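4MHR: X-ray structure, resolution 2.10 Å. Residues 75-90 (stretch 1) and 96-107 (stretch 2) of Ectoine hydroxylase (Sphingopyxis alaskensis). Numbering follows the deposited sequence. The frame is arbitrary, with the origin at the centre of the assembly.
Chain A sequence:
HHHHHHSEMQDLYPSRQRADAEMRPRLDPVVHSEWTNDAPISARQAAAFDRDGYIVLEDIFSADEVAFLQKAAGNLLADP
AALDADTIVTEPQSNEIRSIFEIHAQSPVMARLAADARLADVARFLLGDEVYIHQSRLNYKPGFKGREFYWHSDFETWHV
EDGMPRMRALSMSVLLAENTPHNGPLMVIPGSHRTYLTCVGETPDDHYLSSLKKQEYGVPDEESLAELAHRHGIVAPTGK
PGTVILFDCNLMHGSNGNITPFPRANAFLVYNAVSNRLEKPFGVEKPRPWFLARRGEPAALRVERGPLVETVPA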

# COMPACT_ATOMS: atom_id res chain seq x y z
N ASN A 75 0.80 -13.98 16.14
CA ASN A 75 0.77 -15.43 15.97
C ASN A 75 1.29 -15.84 14.63
O ASN A 75 1.97 -16.86 14.51
CB ASN A 75 -0.65 -15.99 16.11
CG ASN A 75 -1.12 -16.05 17.53
OD1 ASN A 75 -0.32 -16.02 18.47
ND2 ASN A 75 -2.43 -16.10 17.69
N LEU A 76 0.98 -15.05 13.60
CA LEU A 76 1.52 -15.35 12.27
C LEU A 76 3.04 -15.19 12.23
O LEU A 76 3.74 -15.98 11.60
CB LEU A 76 0.85 -14.49 11.21
CG LEU A 76 -0.64 -14.81 10.94
CD1 LEU A 76 -1.38 -13.63 10.35
CD2 LEU A 76 -0.78 -16.00 10.01
N LEU A 77 3.54 -14.12 12.87
CA LEU A 77 4.94 -13.80 12.82
C LEU A 77 5.73 -14.80 13.68
O LEU A 77 6.83 -15.19 13.31
CB LEU A 77 5.20 -12.37 13.30
CG LEU A 77 4.66 -11.31 12.34
CD1 LEU A 77 4.70 -9.93 12.95
CD2 LEU A 77 5.41 -11.37 11.01
N ALA A 78 5.13 -15.23 14.79
CA ALA A 78 5.83 -16.05 15.78
C ALA A 78 5.80 -17.50 15.31
O ALA A 78 6.67 -18.32 15.69
CB ALA A 78 5.15 -15.91 17.16
N ASP A 79 4.82 -17.82 14.47
CA ASP A 79 4.58 -19.23 14.09
C ASP A 79 4.20 -19.45 12.65
O ASP A 79 3.06 -19.79 12.35
CB ASP A 79 3.48 -19.91 14.92
CG ASP A 79 3.26 -21.38 14.48
OD1 ASP A 79 4.21 -21.95 13.83
OD2 ASP A 79 2.15 -21.96 14.76
N PRO A 80 5.17 -19.35 11.79
CA PRO A 80 4.94 -19.32 10.37
C PRO A 80 4.69 -20.67 9.71
O PRO A 80 4.68 -20.73 8.47
CB PRO A 80 6.26 -18.73 9.84
CG PRO A 80 7.27 -19.18 10.82
CD PRO A 80 6.57 -19.06 12.14
N ALA A 81 4.47 -21.74 10.49
CA ALA A 81 4.76 -23.08 9.96
C ALA A 81 3.68 -23.55 9.03
O ALA A 81 3.94 -24.32 8.10
CB ALA A 81 5.01 -24.10 11.08
N ALA A 82 2.45 -23.08 9.26
CA ALA A 82 1.33 -23.41 8.36
C ALA A 82 1.38 -22.64 7.05
O ALA A 82 0.69 -22.97 6.08
CB ALA A 82 -0.01 -23.19 9.04
N LEU A 83 2.22 -21.61 6.98
CA LEU A 83 2.21 -20.74 5.80
C LEU A 83 3.01 -21.35 4.66
O LEU A 83 3.90 -22.16 4.89
CB LEU A 83 2.79 -19.36 6.16
CG LEU A 83 2.02 -18.73 7.33
CD1 LEU A 83 2.76 -17.54 7.91
CD2 LEU A 83 0.61 -18.32 6.88
N ASP A 84 2.72 -20.94 3.43
CA ASP A 84 3.57 -21.24 2.30
C ASP A 84 4.93 -20.54 2.44
O ASP A 84 5.00 -19.31 2.52
CB ASP A 84 2.84 -20.82 1.04
CG ASP A 84 3.58 -21.13 -0.19
OD1 ASP A 84 4.85 -21.13 -0.19
OD2 ASP A 84 2.89 -21.41 -1.18
N ALA A 85 6.01 -21.33 2.44
CA ALA A 85 7.38 -20.81 2.58
C ALA A 85 7.76 -19.81 1.53
O ALA A 85 8.62 -18.95 1.79
CB ALA A 85 8.42 -21.96 2.55
N ASP A 86 7.17 -19.92 0.34
CA ASP A 86 7.54 -19.04 -0.74
C ASP A 86 7.03 -17.64 -0.43
O ASP A 86 7.46 -16.72 -1.08
CB ASP A 86 6.92 -19.46 -2.08
CG ASP A 86 7.38 -20.82 -2.54
OD1 ASP A 86 8.47 -21.26 -2.11
OD2 ASP A 86 6.65 -21.44 -3.32
N THR A 87 6.09 -17.51 0.50
CA THR A 87 5.51 -16.16 0.77
C THR A 87 6.31 -15.37 1.85
O THR A 87 5.99 -14.20 2.15
CB THR A 87 4.05 -16.24 1.15
OG1 THR A 87 3.87 -16.86 2.44
CG2 THR A 87 3.18 -16.98 0.05
N ILE A 88 7.35 -15.99 2.41
CA ILE A 88 8.01 -15.40 3.60
C ILE A 88 9.24 -14.70 3.16
O ILE A 88 10.01 -15.28 2.38
CB ILE A 88 8.35 -16.50 4.62
CG1 ILE A 88 7.13 -17.39 4.86
CG2 ILE A 88 9.01 -15.93 5.88
CD1 ILE A 88 6.32 -17.05 6.05
N VAL A 89 9.41 -13.44 3.58
CA VAL A 89 10.64 -12.70 3.34
C VAL A 89 11.33 -12.50 4.69
O VAL A 89 10.72 -12.01 5.69
CB VAL A 89 10.40 -11.34 2.66
CG1 VAL A 89 11.72 -10.56 2.47
CG2 VAL A 89 9.70 -11.57 1.32
N THR A 90 12.59 -12.89 4.72
CA THR A 90 13.37 -12.86 5.93
C THR A 90 14.42 -11.78 5.82
O THR A 90 14.71 -11.30 4.70
CB THR A 90 14.02 -14.24 6.20
OG1 THR A 90 14.99 -14.47 5.21
CG2 THR A 90 13.03 -15.36 6.15
N GLU A 96 14.96 -14.63 10.41
CA GLU A 96 13.99 -13.73 11.08
C GLU A 96 13.04 -13.15 10.05
O GLU A 96 13.49 -12.60 9.01
CB GLU A 96 14.70 -12.54 11.78
N ILE A 97 11.74 -13.29 10.31
CA ILE A 97 10.70 -12.86 9.35
C ILE A 97 10.62 -11.31 9.29
O ILE A 97 10.76 -10.63 10.32
CB ILE A 97 9.35 -13.51 9.65
CG1 ILE A 97 9.44 -15.01 9.38
CG2 ILE A 97 8.23 -13.02 8.73
CD1 ILE A 97 8.22 -15.79 9.81
N ARG A 98 10.58 -10.77 8.09
CA ARG A 98 10.32 -9.34 7.88
C ARG A 98 8.95 -9.07 7.21
O ARG A 98 8.24 -8.15 7.65
CB ARG A 98 11.42 -8.68 7.12
CG ARG A 98 12.75 -8.60 7.91
CD ARG A 98 12.76 -7.58 9.08
NE ARG A 98 13.91 -7.82 9.99
CZ ARG A 98 13.84 -8.59 11.08
NH1 ARG A 98 12.71 -9.19 11.39
NH2 ARG A 98 14.90 -8.77 11.85
N SER A 99 8.59 -9.86 6.19
CA SER A 99 7.25 -9.84 5.53
C SER A 99 6.68 -11.24 5.19
O SER A 99 7.42 -12.15 4.79
CB SER A 99 7.28 -9.10 4.19
OG SER A 99 7.86 -7.84 4.31
N ILE A 100 5.37 -11.34 5.35
CA ILE A 100 4.55 -12.43 4.85
C ILE A 100 3.54 -11.90 3.77
O ILE A 100 2.67 -11.07 4.09
CB ILE A 100 3.77 -13.07 5.97
CG1 ILE A 100 4.66 -13.53 7.14
CG2 ILE A 100 2.98 -14.30 5.47
CD1 ILE A 100 3.87 -13.89 8.40
N PHE A 101 3.73 -12.31 2.53
CA PHE A 101 2.85 -11.95 1.38
C PHE A 101 1.64 -12.85 1.36
O PHE A 101 1.64 -13.91 1.99
CB PHE A 101 3.61 -12.08 0.06
CG PHE A 101 4.57 -10.94 -0.21
CD1 PHE A 101 4.14 -9.80 -0.86
CD2 PHE A 101 5.89 -11.00 0.22
CE1 PHE A 101 5.00 -8.76 -1.11
CE2 PHE A 101 6.76 -9.95 -0.01
CZ PHE A 101 6.32 -8.82 -0.69
N GLU A 102 0.58 -12.41 0.70
CA GLU A 102 -0.65 -13.20 0.56
C GLU A 102 -1.34 -13.46 1.87
O GLU A 102 -2.05 -14.49 2.06
CB GLU A 102 -0.37 -14.52 -0.18
CG GLU A 102 -0.03 -14.34 -1.64
CD GLU A 102 -1.31 -13.97 -2.40
OE1 GLU A 102 -2.23 -14.82 -2.44
OE2 GLU A 102 -1.45 -12.82 -2.88
N ILE A 103 -1.21 -12.54 2.81
CA ILE A 103 -1.90 -12.76 4.08
C ILE A 103 -3.41 -12.82 3.98
O ILE A 103 -4.07 -13.44 4.82
CB ILE A 103 -1.60 -11.74 5.18
CG1 ILE A 103 -1.77 -10.30 4.68
CG2 ILE A 103 -0.24 -11.97 5.75
CD1 ILE A 103 -1.68 -9.31 5.83
N HIS A 104 -3.95 -12.14 2.99
CA HIS A 104 -5.37 -12.14 2.81
C HIS A 104 -5.84 -13.54 2.35
O HIS A 104 -6.99 -13.86 2.53
CB HIS A 104 -5.78 -11.07 1.79
CG HIS A 104 -5.42 -11.42 0.38
ND1 HIS A 104 -4.12 -11.45 -0.07
CD2 HIS A 104 -6.18 -11.81 -0.66
CE1 HIS A 104 -4.10 -11.80 -1.34
NE2 HIS A 104 -5.34 -12.02 -1.72
N ALA A 105 -4.94 -14.33 1.75
CA ALA A 105 -5.29 -15.68 1.28
C ALA A 105 -4.96 -16.74 2.34
O ALA A 105 -5.66 -17.71 2.40
CB ALA A 105 -4.59 -16.00 -0.03
N GLN A 106 -4.00 -16.51 3.24
CA GLN A 106 -3.52 -17.52 4.17
C GLN A 106 -4.08 -17.39 5.56
O GLN A 106 -3.95 -18.30 6.34
CB GLN A 106 -2.01 -17.41 4.27
CG GLN A 106 -1.30 -17.60 2.94
CD GLN A 106 0.20 -17.66 3.09
OE1 GLN A 106 0.93 -16.63 3.07
NE2 GLN A 106 0.70 -18.86 3.22
N SER A 107 -4.67 -16.24 5.92
CA SER A 107 -5.11 -15.96 7.27
C SER A 107 -6.59 -15.51 7.20
O SER A 107 -6.90 -14.54 6.51
CB SER A 107 -4.30 -14.80 7.88
OG SER A 107 -4.90 -14.35 9.10

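The centre of the contact is an apolar cluster around Ile 100, whose side chain (chi1 m, chi2 t) reaches out from its strand to the end of the helix and the loop of the first stretch. Ile 100 CD1 lies 3.9 Å from Leu 77 CD2, 3.8 Å from Leu 83 CD1 and 4.2 Å from Leu 76 CB, so one unbranched tip meets three leucines. Ile 88, on the same face of the sheet, closes the cluster, with its CD1 4.0 Å from Ile 100 CG1 and its CG2 3.6 Å from Ile 97 CG1. Ile 97 in turn packs its CD1 against Pro 80 CB at 3.5 Å and its CG2 against Leu 77 CD2 at 4.0 Å. Aliphatic side chains suit this place, since they fill the space between helix end, loop and strand and bring no polar groups that would need partners. The surface buried between the two stretches, both sides summed, is 865 Å².

The two strands run antiparallel. Val 89 N donates to Ser 99 O (2.7 Å), while Val 89 O accepts from both Ser 99 N (3.1 Å) and Arg 98 N (2.7 Å). This doubled acceptance accompanies a beta bulge: the register slips by one residue between Val 89 and Thr 90, which pairs with Ile 97. At the other end, Phe 101 N donates to Thr 87 O (3.0 Å) in nearly straight geometry. On the face carrying Val 89 and Ser 99, Val 89 CG2 touches the edge of the Phe 101 ring, 3.6 Å from CE2, and the small Ser 99 places its CB 4.1 Å from Val 89 CB.

At the polar edge, Thr 87 is buried and its OG1 donates to Asp 84 O (2.7 Å), satisfying the hydroxyl within its own turn. Asp 84 OD1 accepts from Asp 86 N (2.7 Å), steadying that turn beside Gln 106, whose CA-to-CB bond points toward the first stretch and whose side chain packs against the loop at Leu 83.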